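Local coordinates for ABC transporter, solute-binding protein (Staphylococcus aureus, PDB 6LKK) that binds glucose 6-phosphate and probably serves as the extracellular sensor that passes this signal to a two-component system, at residues Phe70-Gln81 / Ser87-Phe95; Thr238-Ala248 / Ile255-Ser263. All blocks are in the same frame, centred on the assembly; numbering follows the deposited sequence.

Interaction 1 (Phe70-Gln81 / Ser87-Phe95); sequences FVPYQDTSVTQQ and SNNKYVTSF
Gln74 reaches across from the 70-81 segment to the loop that leads into strand 92-105, and its chain shows how the two are joined. CB lies 3.7 Å from Thr93 OG1. CG, placed anti to the carbonyl carbon (chi1 -67°), passes over Val92 O, and the extended chain then carries the amide into the turn formed by Asn89 to Val92. There NE2 donates to Asn89 O at 2.8 Å with an N-H...O angle of 148°. The acceptor lies nearly in the plane of the Gln74 amide, while NE2 itself stands above the carbonyl plane of Asn89. Val92 N donates to the same oxygen from the opposite face, so the carbonyl that closes this type I turn is gripped twice. OE1 accepts from a water that also donates to Ser87 O.

Thr93 forms the next link: its OG1 receives Asp75 N at 3.0 Å and an angle of 158°, and donates to a water that in turn reaches Tyr73 O. Its methyl CG2 meets Val78 CG1 at 4.0 Å, crossing it at about a right angle. Farther along, Gln81 NE2 makes a weak bond to Ser94 O, and a further water, donating to Gln81 OE1, accepts from the backbone N of Ser87 and of Ser94.

At the other end the Tyr91 ring lies alongside Pro72, with Tyr91 CE1 3.7 Å from Pro72 CG and Tyr91 CD1 3.7 Å from Phe70 CB. Beyond the contact, Val71 and Thr93 both bond through their backbones to strand 213-221. The polar cross-links thus run mostly from side chains and waters to backbone groups, with one weak direct backbone bond, Tyr73 N to Lys90 O, while Tyr91 against Pro72 and Phe70 supplies apolar packing.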
loop_
_atom_site.group_PDB
_atom_site.type_symbol
_atom_site.label_atom_id
_atom_site.label_comp_id
_atom_site.label_asym_id
_atom_site.label_seq_id
_atom_site.Cartn_x
_atom_site.Cartn_y
_atom_site.Cartn_z
ATOM N N PHE A 70 1.670 15.037 -13.149
ATOM C CA PHE A 70 2.970 14.484 -12.807
ATOM C C PHE A 70 3.937 14.677 -13.964
ATOM O O PHE A 70 3.537 14.941 -15.102
ATOM C CB PHE A 70 2.856 12.998 -12.444
ATOM C CG PHE A 70 1.998 12.741 -11.242
ATOM C CD1 PHE A 70 0.627 12.591 -11.370
ATOM C CD2 PHE A 70 2.559 12.671 -9.980
ATOM C CE1 PHE A 70 -0.166 12.367 -10.259
ATOM C CE2 PHE A 70 1.772 12.448 -8.868
ATOM C CZ PHE A 70 0.410 12.295 -9.009
ATOM N N VAL A 71 5.217 14.545 -13.654
ATOM C CA VAL A 71 6.300 14.733 -14.617
ATOM C C VAL A 71 6.797 13.368 -15.055
ATOM O O VAL A 71 7.038 12.505 -14.189
ATOM C CB VAL A 71 7.447 15.566 -14.015
ATOM C CG1 VAL A 71 8.585 15.724 -15.019
ATOM C CG2 VAL A 71 6.939 16.925 -13.556
ATOM N N PRO A 72 6.970 13.107 -16.351
ATOM C CA PRO A 72 7.532 11.820 -16.783
ATOM C C PRO A 72 8.968 11.678 -16.299
ATOM O O PRO A 72 9.854 12.424 -16.723
ATOM C CB PRO A 72 7.452 11.880 -18.313
ATOM C CG PRO A 72 6.497 12.978 -18.619
ATOM C CD PRO A 72 6.632 13.962 -17.508
ATOM N N TYR A 73 9.193 10.718 -15.406
ATOM C CA TYR A 73 10.513 10.512 -14.832
ATOM C C TYR A 73 10.587 9.168 -14.129
ATOM O O TYR A 73 9.671 8.792 -13.391
ATOM C CB TYR A 73 10.852 11.633 -13.849
ATOM C CG TYR A 73 12.218 11.497 -13.217
ATOM C CD1 TYR A 73 13.363 11.867 -13.910
ATOM C CD2 TYR A 73 12.364 11.000 -11.929
ATOM C CE1 TYR A 73 14.614 11.747 -13.339
ATOM C CE2 TYR A 73 13.614 10.877 -11.348
ATOM C CZ TYR A 73 14.735 11.254 -12.059
ATOM O OH TYR A 73 15.986 11.138 -11.495
ATOM N N GLN A 74 11.665 8.432 -14.369
ATOM C CA GLN A 74 11.994 7.253 -13.586
ATOM C C GLN A 74 13.457 7.331 -13.192
ATOM O O GLN A 74 14.304 7.727 -14.000
ATOM C CB GLN A 74 11.730 5.959 -14.354
ATOM C CG GLN A 74 10.266 5.687 -14.624
ATOM C CD GLN A 74 10.040 4.325 -15.250
ATOM O OE1 GLN A 74 10.991 3.618 -15.585
ATOM N NE2 GLN A 74 8.778 3.946 -15.406
ATOM N N ASP A 75 13.748 6.966 -11.947
ATOM C CA ASP A 75 15.123 6.954 -11.480
ATOM C C ASP A 75 15.944 5.961 -12.293
ATOM O O ASP A 75 15.449 4.916 -12.722
ATOM C CB ASP A 75 15.175 6.590 -9.997
ATOM C CG ASP A 75 16.548 6.800 -9.395
ATOM O OD1 ASP A 75 16.860 7.947 -9.010
ATOM O OD2 ASP A 75 17.322 5.821 -9.321
ATOM N N THR A 76 17.218 6.298 -12.506
ATOM C CA THR A 76 18.092 5.415 -13.273
ATOM C C THR A 76 18.187 4.030 -12.644
ATOM O O THR A 76 18.383 3.040 -13.358
ATOM C CB THR A 76 19.483 6.036 -13.397
ATOM O OG1 THR A 76 19.378 7.331 -13.999
ATOM C CG2 THR A 76 20.398 5.157 -14.248
ATOM N N SER A 77 18.036 3.935 -11.320
ATOM C CA SER A 77 18.245 2.673 -10.622
ATOM C C SER A 77 17.140 1.661 -10.877
ATOM O O SER A 77 17.167 0.591 -10.262
ATOM C CB SER A 77 18.378 2.917 -9.118
ATOM O OG SER A 77 17.149 3.324 -8.549
ATOM N N VAL A 78 16.168 1.955 -11.748
ATOM C CA VAL A 78 15.227 0.911 -12.142
ATOM C C VAL A 78 15.987 -0.288 -12.690
ATOM O O VAL A 78 15.514 -1.429 -12.606
ATOM C CB VAL A 78 14.196 1.445 -13.158
ATOM C CG1 VAL A 78 13.288 2.481 -12.502
ATOM C CG2 VAL A 78 14.881 2.022 -14.391
ATOM N N THR A 79 17.182 -0.053 -13.239
ATOM C CA THR A 79 18.020 -1.137 -13.740
ATOM C C THR A 79 18.342 -2.159 -12.654
ATOM O O THR A 79 18.555 -3.337 -12.958
ATOM C CB THR A 79 19.316 -0.563 -14.318
ATOM O OG1 THR A 79 19.006 0.353 -15.375
ATOM C CG2 THR A 79 20.216 -1.670 -14.862
ATOM N N GLN A 80 18.394 -1.732 -11.392
ATOM C CA GLN A 80 18.748 -2.609 -10.284
ATOM C C GLN A 80 17.533 -3.228 -9.608
ATOM O O GLN A 80 17.684 -3.881 -8.571
ATOM C CB GLN A 80 19.566 -1.844 -9.239
ATOM C CG GLN A 80 21.052 -1.753 -9.543
ATOM C CD GLN A 80 21.354 -0.853 -10.721
ATOM O OE1 GLN A 80 21.895 -1.299 -11.734
ATOM N NE2 GLN A 80 21.019 0.425 -10.592
ATOM N N GLN A 81 16.343 -3.044 -10.166
ATOM C CA GLN A 81 15.119 -3.478 -9.513
ATOM C C GLN A 81 14.719 -4.878 -9.957
ATOM O O GLN A 81 15.071 -5.334 -11.050
ATOM C CB GLN A 81 13.983 -2.499 -9.801
ATOM C CG GLN A 81 14.208 -1.142 -9.179
ATOM C CD GLN A 81 13.024 -0.220 -9.340
ATOM O OE1 GLN A 81 12.114 -0.486 -10.127
ATOM N NE2 GLN A 81 13.026 0.876 -8.591
ATOM N N SER A 87 8.093 -0.534 -12.837
ATOM C CA SER A 87 6.953 0.241 -13.300
ATOM C C SER A 87 6.906 0.268 -14.821
ATOM O O SER A 87 7.925 0.486 -15.482
ATOM C CB SER A 87 7.035 1.667 -12.759
ATOM O OG SER A 87 6.082 2.500 -13.391
ATOM N N ASN A 88 5.714 0.039 -15.374
ATOM C CA ASN A 88 5.446 0.261 -16.788
ATOM C C ASN A 88 4.795 1.616 -17.030
ATOM O O ASN A 88 4.214 1.844 -18.098
ATOM C CB ASN A 88 4.571 -0.864 -17.346
ATOM C CG ASN A 88 3.148 -0.824 -16.814
ATOM O OD1 ASN A 88 2.836 -0.081 -15.883
ATOM N ND2 ASN A 88 2.279 -1.639 -17.402
ATOM N N ASN A 89 4.890 2.517 -16.056
ATOM C CA ASN A 89 4.264 3.832 -16.094
ATOM C C ASN A 89 5.375 4.871 -16.077
ATOM O O ASN A 89 6.159 4.926 -15.123
ATOM C CB ASN A 89 3.320 4.003 -14.900
ATOM C CG ASN A 89 2.550 5.306 -14.931
ATOM O OD1 ASN A 89 3.103 6.367 -15.214
ATOM N ND2 ASN A 89 1.260 5.233 -14.618
ATOM N N LYS A 90 5.448 5.688 -17.130
ATOM C CA LYS A 90 6.580 6.595 -17.294
ATOM C C LYS A 90 6.644 7.672 -16.219
ATOM O O LYS A 90 7.660 8.371 -16.133
ATOM C CB LYS A 90 6.540 7.247 -18.681
ATOM C CG LYS A 90 5.354 8.168 -18.934
ATOM C CD LYS A 90 5.456 8.812 -20.314
ATOM C CE LYS A 90 4.281 9.734 -20.601
ATOM N NZ LYS A 90 3.000 8.987 -20.731
ATOM N N TYR A 91 5.601 7.823 -15.402
ATOM C CA TYR A 91 5.598 8.796 -14.321
ATOM C C TYR A 91 6.025 8.209 -12.983
ATOM O O TYR A 91 6.190 8.967 -12.020
ATOM C CB TYR A 91 4.199 9.406 -14.157
ATOM C CG TYR A 91 3.665 10.081 -15.397
ATOM C CD1 TYR A 91 3.933 11.419 -15.652
ATOM C CD2 TYR A 91 2.887 9.384 -16.308
ATOM C CE1 TYR A 91 3.444 12.041 -16.784
ATOM C CE2 TYR A 91 2.394 9.997 -17.444
ATOM C CZ TYR A 91 2.676 11.325 -17.674
ATOM O OH TYR A 91 2.185 11.940 -18.803
ATOM N N VAL A 92 6.209 6.894 -12.896
ATOM C CA VAL A 92 6.314 6.207 -11.614
ATOM C C VAL A 92 7.576 5.356 -11.585
ATOM O O VAL A 92 7.847 4.599 -12.526
ATOM C CB VAL A 92 5.074 5.333 -11.344
ATOM C CG1 VAL A 92 5.206 4.603 -10.013
ATOM C CG2 VAL A 92 3.814 6.187 -11.358
ATOM N N THR A 93 8.334 5.477 -10.497
ATOM C CA THR A 93 9.415 4.560 -10.164
ATOM C C THR A 93 8.928 3.628 -9.064
ATOM O O THR A 93 8.400 4.088 -8.048
ATOM C CB THR A 93 10.656 5.321 -9.687
ATOM O OG1 THR A 93 11.091 6.233 -10.701
ATOM C CG2 THR A 93 11.796 4.362 -9.344
ATOM N N SER A 94 9.100 2.325 -9.261
ATOM C CA SER A 94 8.728 1.381 -8.215
ATOM C C SER A 94 9.609 1.590 -6.989
ATOM O O SER A 94 10.798 1.899 -7.105
ATOM C CB SER A 94 8.845 -0.052 -8.725
ATOM O OG SER A 94 7.893 -0.288 -9.750
ATOM N N PHE A 95 9.008 1.419 -5.805
ATOM C CA PHE A 95 9.646 1.786 -4.546
ATOM C C PHE A 95 9.690 0.631 -3.551
ATOM O O PHE A 95 10.753 0.332 -2.997
ATOM C CB PHE A 95 8.912 2.983 -3.935
ATOM C CG PHE A 95 9.322 3.300 -2.523
ATOM C CD1 PHE A 95 10.652 3.516 -2.203
ATOM C CD2 PHE A 95 8.369 3.397 -1.518
ATOM C CE1 PHE A 95 11.030 3.810 -0.911
ATOM C CE2 PHE A 95 8.740 3.692 -0.222
ATOM C CZ PHE A 95 10.072 3.901 0.083
HETATM O O HOH W 1 7.708 11.187 -11.943
HETATM O O HOH W 2 9.584 8.572 -10.561
HETATM O O HOH W 3 10.502 1.020 -14.402
HETATM O O HOH W 4 10.274 0.946 -11.573
#

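Interaction 2 (Thr238-Ala248 / Ile255-Ser263); sequences TSRSVQQRLVA and IRKDVSEQS
This is a helix-to-loop contact, in which most of the length of helix 240-250, and the turn before it, is lined by the irregular chain that follows strand 253-254. Polar bonds are spread along its length, with a small apolar centre between them.

Just ahead of the helix, in the turn after helix 230-237, Arg256 NH1 donates to Thr238 O at 2.9 Å, in the carbonyl plane and on a lone pair. The bend at chi3 (64°) turns the guanidinium so that one face lies against the backbone at Arg240, whose CA is 3.4 Å from Arg256 NE. Its edge is held by Asp258 in a side-on salt bridge, NE to OD1 at 2.8 Å and NH2 to OD2, both oxygens using their syn lone pairs. This pair fixes the rotation of the guanidinium, and the CG and CD of Arg240 pack across the Asp258 carboxylate.

In the middle, the Gln244 amide matches Ser260 with both ends. OE1 takes Ser260 N at 3.0 Å in a nearly straight bond (171°), and NE2 gives its hydrogen to Ser260 OG at 3.0 Å. A water donates to the same OE1 and to Asp258 O, and accepts from Arg240 NH1. Val259 makes the apolar centre: CG1 meets Val247 CG2 at 3.7 Å, and CG2 rests near Gln243 CB. Gln243 OE1 accepts from Ile255 N and also bonds to Ser254, while its NE2 bonds to Phe95 O.

Farther on, Gln262 NE2 bonds to Asp251, its strongest partner, and donates to Ala248 O at 3.0 Å from above the carbonyl plane. Ser239 is the N-cap residue, its hydroxyl bonding to Tyr236 O and weakly accepting from Val242 N. The whole is an N-capped helix with an irregular chain packed along it, consistent with this family's type II periplasmic-binding-protein fold.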
loop_
_atom_site.group_PDB
_atom_site.type_symbol
_atom_site.label_atom_id
_atom_site.label_comp_id
_atom_site.label_asym_id
_atom_site.label_seq_id
_atom_site.Cartn_x
_atom_site.Cartn_y
_atom_site.Cartn_z
ATOM N N THR A 238 15.152 5.136 -3.397
ATOM C CA THR A 238 15.296 3.921 -4.187
ATOM C C THR A 238 16.717 3.376 -4.166
ATOM O O THR A 238 17.015 2.429 -4.902
ATOM C CB THR A 238 14.858 4.176 -5.631
ATOM O OG1 THR A 238 15.652 5.222 -6.205
ATOM C CG2 THR A 238 13.392 4.578 -5.677
ATOM N N SER A 239 17.591 3.938 -3.335
ATOM C CA SER A 239 18.980 3.516 -3.275
ATOM C C SER A 239 19.124 2.226 -2.473
ATOM O O SER A 239 18.261 1.857 -1.672
ATOM C CB SER A 239 19.847 4.611 -2.653
ATOM O OG SER A 239 19.584 4.748 -1.268
ATOM N N ARG A 240 20.249 1.541 -2.690
ATOM C CA ARG A 240 20.487 0.275 -2.004
ATOM C C ARG A 240 20.549 0.467 -0.493
ATOM O O ARG A 240 19.900 -0.265 0.262
ATOM C CB ARG A 240 21.778 -0.370 -2.514
ATOM C CG ARG A 240 22.017 -1.775 -1.948
ATOM C CD ARG A 240 23.461 -2.236 -2.101
ATOM N NE ARG A 240 24.398 -1.272 -1.532
ATOM C CZ ARG A 240 24.575 -1.070 -0.229
ATOM N NH1 ARG A 240 23.878 -1.762 0.664
ATOM N NH2 ARG A 240 25.449 -0.163 0.183
ATOM N N SER A 241 21.334 1.442 -0.025
ATOM C CA SER A 241 21.543 1.563 1.416
ATOM C C SER A 241 20.249 1.931 2.130
ATOM O O SER A 241 19.972 1.424 3.221
ATOM C CB SER A 241 22.640 2.586 1.714
ATOM O OG SER A 241 22.263 3.889 1.313
ATOM N N VAL A 242 19.434 2.796 1.525
ATOM C CA VAL A 242 18.181 3.192 2.158
ATOM C C VAL A 242 17.174 2.048 2.111
ATOM O O VAL A 242 16.483 1.772 3.098
ATOM C CB VAL A 242 17.634 4.468 1.494
ATOM C CG1 VAL A 242 16.241 4.800 2.004
ATOM C CG2 VAL A 242 18.584 5.629 1.747
ATOM N N GLN A 243 17.073 1.366 0.968
ATOM C CA GLN A 243 16.198 0.201 0.880
ATOM C C GLN A 243 16.612 -0.865 1.888
ATOM O O GLN A 243 15.761 -1.503 2.518
ATOM C CB GLN A 243 16.223 -0.361 -0.541
ATOM C CG GLN A 243 15.548 0.528 -1.579
ATOM C CD GLN A 243 14.076 0.215 -1.764
ATOM O OE1 GLN A 243 13.679 -0.948 -1.834
ATOM N NE2 GLN A 243 13.256 1.258 -1.849
ATOM N N GLN A 244 17.921 -1.065 2.053
ATOM C CA GLN A 244 18.419 -2.031 3.028
ATOM C C GLN A 244 18.020 -1.632 4.444
ATOM O O GLN A 244 17.682 -2.493 5.268
ATOM C CB GLN A 244 19.939 -2.144 2.899
ATOM C CG GLN A 244 20.595 -3.147 3.832
ATOM C CD GLN A 244 20.328 -4.591 3.442
ATOM O OE1 GLN A 244 20.162 -4.910 2.268
ATOM N NE2 GLN A 244 20.290 -5.471 4.431
ATOM N N ARG A 245 18.046 -0.330 4.744
ATOM C CA ARG A 245 17.625 0.142 6.059
ATOM C C ARG A 245 16.147 -0.137 6.297
ATOM O O ARG A 245 15.751 -0.517 7.405
ATOM C CB ARG A 245 17.908 1.637 6.199
ATOM C CG ARG A 245 19.343 1.991 6.559
ATOM C CD ARG A 245 19.508 3.500 6.641
ATOM N NE ARG A 245 20.434 4.003 5.629
ATOM C CZ ARG A 245 20.400 5.231 5.115
ATOM N NH1 ARG A 245 19.474 6.102 5.498
ATOM N NH2 ARG A 245 21.293 5.585 4.202
ATOM N N LEU A 246 15.310 0.061 5.275
ATOM C CA LEU A 246 13.883 -0.205 5.428
ATOM C C LEU A 246 13.620 -1.690 5.640
ATOM O O LEU A 246 12.755 -2.067 6.437
ATOM C CB LEU A 246 13.122 0.311 4.207
ATOM C CG LEU A 246 13.079 1.832 4.050
ATOM C CD1 LEU A 246 12.527 2.224 2.688
ATOM C CD2 LEU A 246 12.240 2.452 5.162
ATOM N N VAL A 247 14.355 -2.549 4.933
ATOM C CA VAL A 247 14.222 -3.989 5.135
ATOM C C VAL A 247 14.632 -4.361 6.554
ATOM O O VAL A 247 13.908 -5.070 7.266
ATOM C CB VAL A 247 15.057 -4.749 4.087
ATOM C CG1 VAL A 247 15.143 -6.232 4.418
ATOM C CG2 VAL A 247 14.465 -4.554 2.701
ATOM N N ALA A 248 15.801 -3.886 6.987
ATOM C CA ALA A 248 16.327 -4.280 8.290
ATOM C C ALA A 248 15.411 -3.836 9.422
ATOM O O ALA A 248 15.150 -4.605 10.355
ATOM C CB ALA A 248 17.728 -3.698 8.481
ATOM N N ILE A 255 12.408 -3.207 -3.449
ATOM C CA ILE A 255 12.252 -3.319 -4.896
ATOM C C ILE A 255 13.546 -3.708 -5.593
ATOM O O ILE A 255 13.518 -4.023 -6.788
ATOM C CB ILE A 255 11.720 -1.981 -5.450
ATOM C CG1 ILE A 255 11.275 -2.106 -6.912
ATOM C CG2 ILE A 255 12.769 -0.878 -5.307
ATOM C CD1 ILE A 255 10.118 -3.061 -7.135
ATOM N N ARG A 256 14.671 -3.717 -4.883
ATOM C CA ARG A 256 15.979 -3.894 -5.497
ATOM C C ARG A 256 16.455 -5.342 -5.409
ATOM O O ARG A 256 16.152 -6.063 -4.455
ATOM C CB ARG A 256 17.013 -2.984 -4.834
ATOM C CG ARG A 256 16.765 -1.499 -5.040
ATOM C CD ARG A 256 17.849 -0.676 -4.357
ATOM N NE ARG A 256 19.173 -0.898 -4.938
ATOM C CZ ARG A 256 19.805 -0.064 -5.763
ATOM N NH1 ARG A 256 19.258 1.087 -6.133
ATOM N NH2 ARG A 256 21.004 -0.386 -6.219
ATOM N N LYS A 257 17.231 -5.747 -6.420
ATOM C CA LYS A 257 17.840 -7.074 -6.433
ATOM C C LYS A 257 18.955 -7.202 -5.404
ATOM O O LYS A 257 19.191 -8.298 -4.884
ATOM C CB LYS A 257 18.410 -7.380 -7.819
ATOM C CG LYS A 257 17.405 -7.431 -8.954
ATOM C CD LYS A 257 18.124 -7.275 -10.290
ATOM C CE LYS A 257 17.613 -8.238 -11.343
ATOM N NZ LYS A 257 18.314 -8.028 -12.642
ATOM N N ASP A 258 19.664 -6.109 -5.114
ATOM C CA ASP A 258 20.869 -6.147 -4.294
ATOM C C ASP A 258 20.593 -5.790 -2.839
ATOM O O ASP A 258 21.471 -5.257 -2.150
ATOM C CB ASP A 258 21.938 -5.218 -4.875
ATOM C CG ASP A 258 21.458 -3.787 -5.027
ATOM O OD1 ASP A 258 20.292 -3.505 -4.687
ATOM O OD2 ASP A 258 22.249 -2.940 -5.495
ATOM N N VAL A 259 19.391 -6.087 -2.354
ATOM C CA VAL A 259 18.995 -5.793 -0.984
ATOM C C VAL A 259 18.461 -7.067 -0.347
ATOM O O VAL A 259 17.776 -7.863 -1.002
ATOM C CB VAL A 259 17.942 -4.665 -0.931
ATOM C CG1 VAL A 259 17.364 -4.515 0.473
ATOM C CG2 VAL A 259 18.564 -3.356 -1.392
ATOM N N SER A 260 18.769 -7.249 0.935
ATOM C CA SER A 260 18.366 -8.448 1.654
ATOM C C SER A 260 16.857 -8.646 1.603
ATOM O O SER A 260 16.081 -7.696 1.452
ATOM C CB SER A 260 18.802 -8.367 3.118
ATOM O OG SER A 260 20.205 -8.259 3.232
ATOM N N GLU A 261 16.452 -9.905 1.735
ATOM C CA GLU A 261 15.086 -10.275 2.065
ATOM C C GLU A 261 15.029 -10.596 3.553
ATOM O O GLU A 261 15.850 -11.368 4.057
ATOM C CB GLU A 261 14.624 -11.477 1.243
ATOM C CG GLU A 261 14.589 -11.229 -0.254
ATOM C CD GLU A 261 14.336 -12.496 -1.052
ATOM O OE1 GLU A 261 14.075 -13.552 -0.437
ATOM O OE2 GLU A 261 14.403 -12.437 -2.298
ATOM N N GLN A 262 14.073 -9.992 4.253
ATOM C CA GLN A 262 13.917 -10.193 5.685
ATOM C C GLN A 262 12.435 -10.291 6.002
ATOM O O GLN A 262 11.652 -9.442 5.570
ATOM C CB GLN A 262 14.558 -9.044 6.470
ATOM C CG GLN A 262 14.595 -9.240 7.973
ATOM C CD GLN A 262 15.194 -8.045 8.688
ATOM O OE1 GLN A 262 16.363 -7.710 8.487
ATOM N NE2 GLN A 262 14.394 -7.384 9.514
ATOM N N SER A 263 12.056 -11.322 6.758
ATOM C CA SER A 263 10.659 -11.549 7.112
ATOM C C SER A 263 10.627 -12.164 8.514
ATOM O O SER A 263 10.247 -13.314 8.725
ATOM C CB SER A 263 9.961 -12.437 6.080
ATOM O OG SER A 263 10.733 -13.588 5.787
HETATM O O HOH W 5 22.018 -4.124 0.352
#

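Both contacts are partly buried and lie about 17 Å from the chain centre, with their own centres equally far apart. They join directly: Gln80 O probably accepts from Lys257 N, and Phe95 O from Gln243 NE2, so strand 92-105 and the 3-10 segment 76-80 of interaction 1 meet both segments of interaction 2. Interaction 1 ties a loop to the start of a strand of the sheet, through neutral side chains and several waters. Interaction 2 instead lines a helix, with a salt bridge inside 255-263; both have apolar contacts. Each mixes buried with exposed residues; the side chains of Ser94 and Ile255 are about 7 and 8 Å from that of Asp216, a glucose 6-phosphate-binding residue.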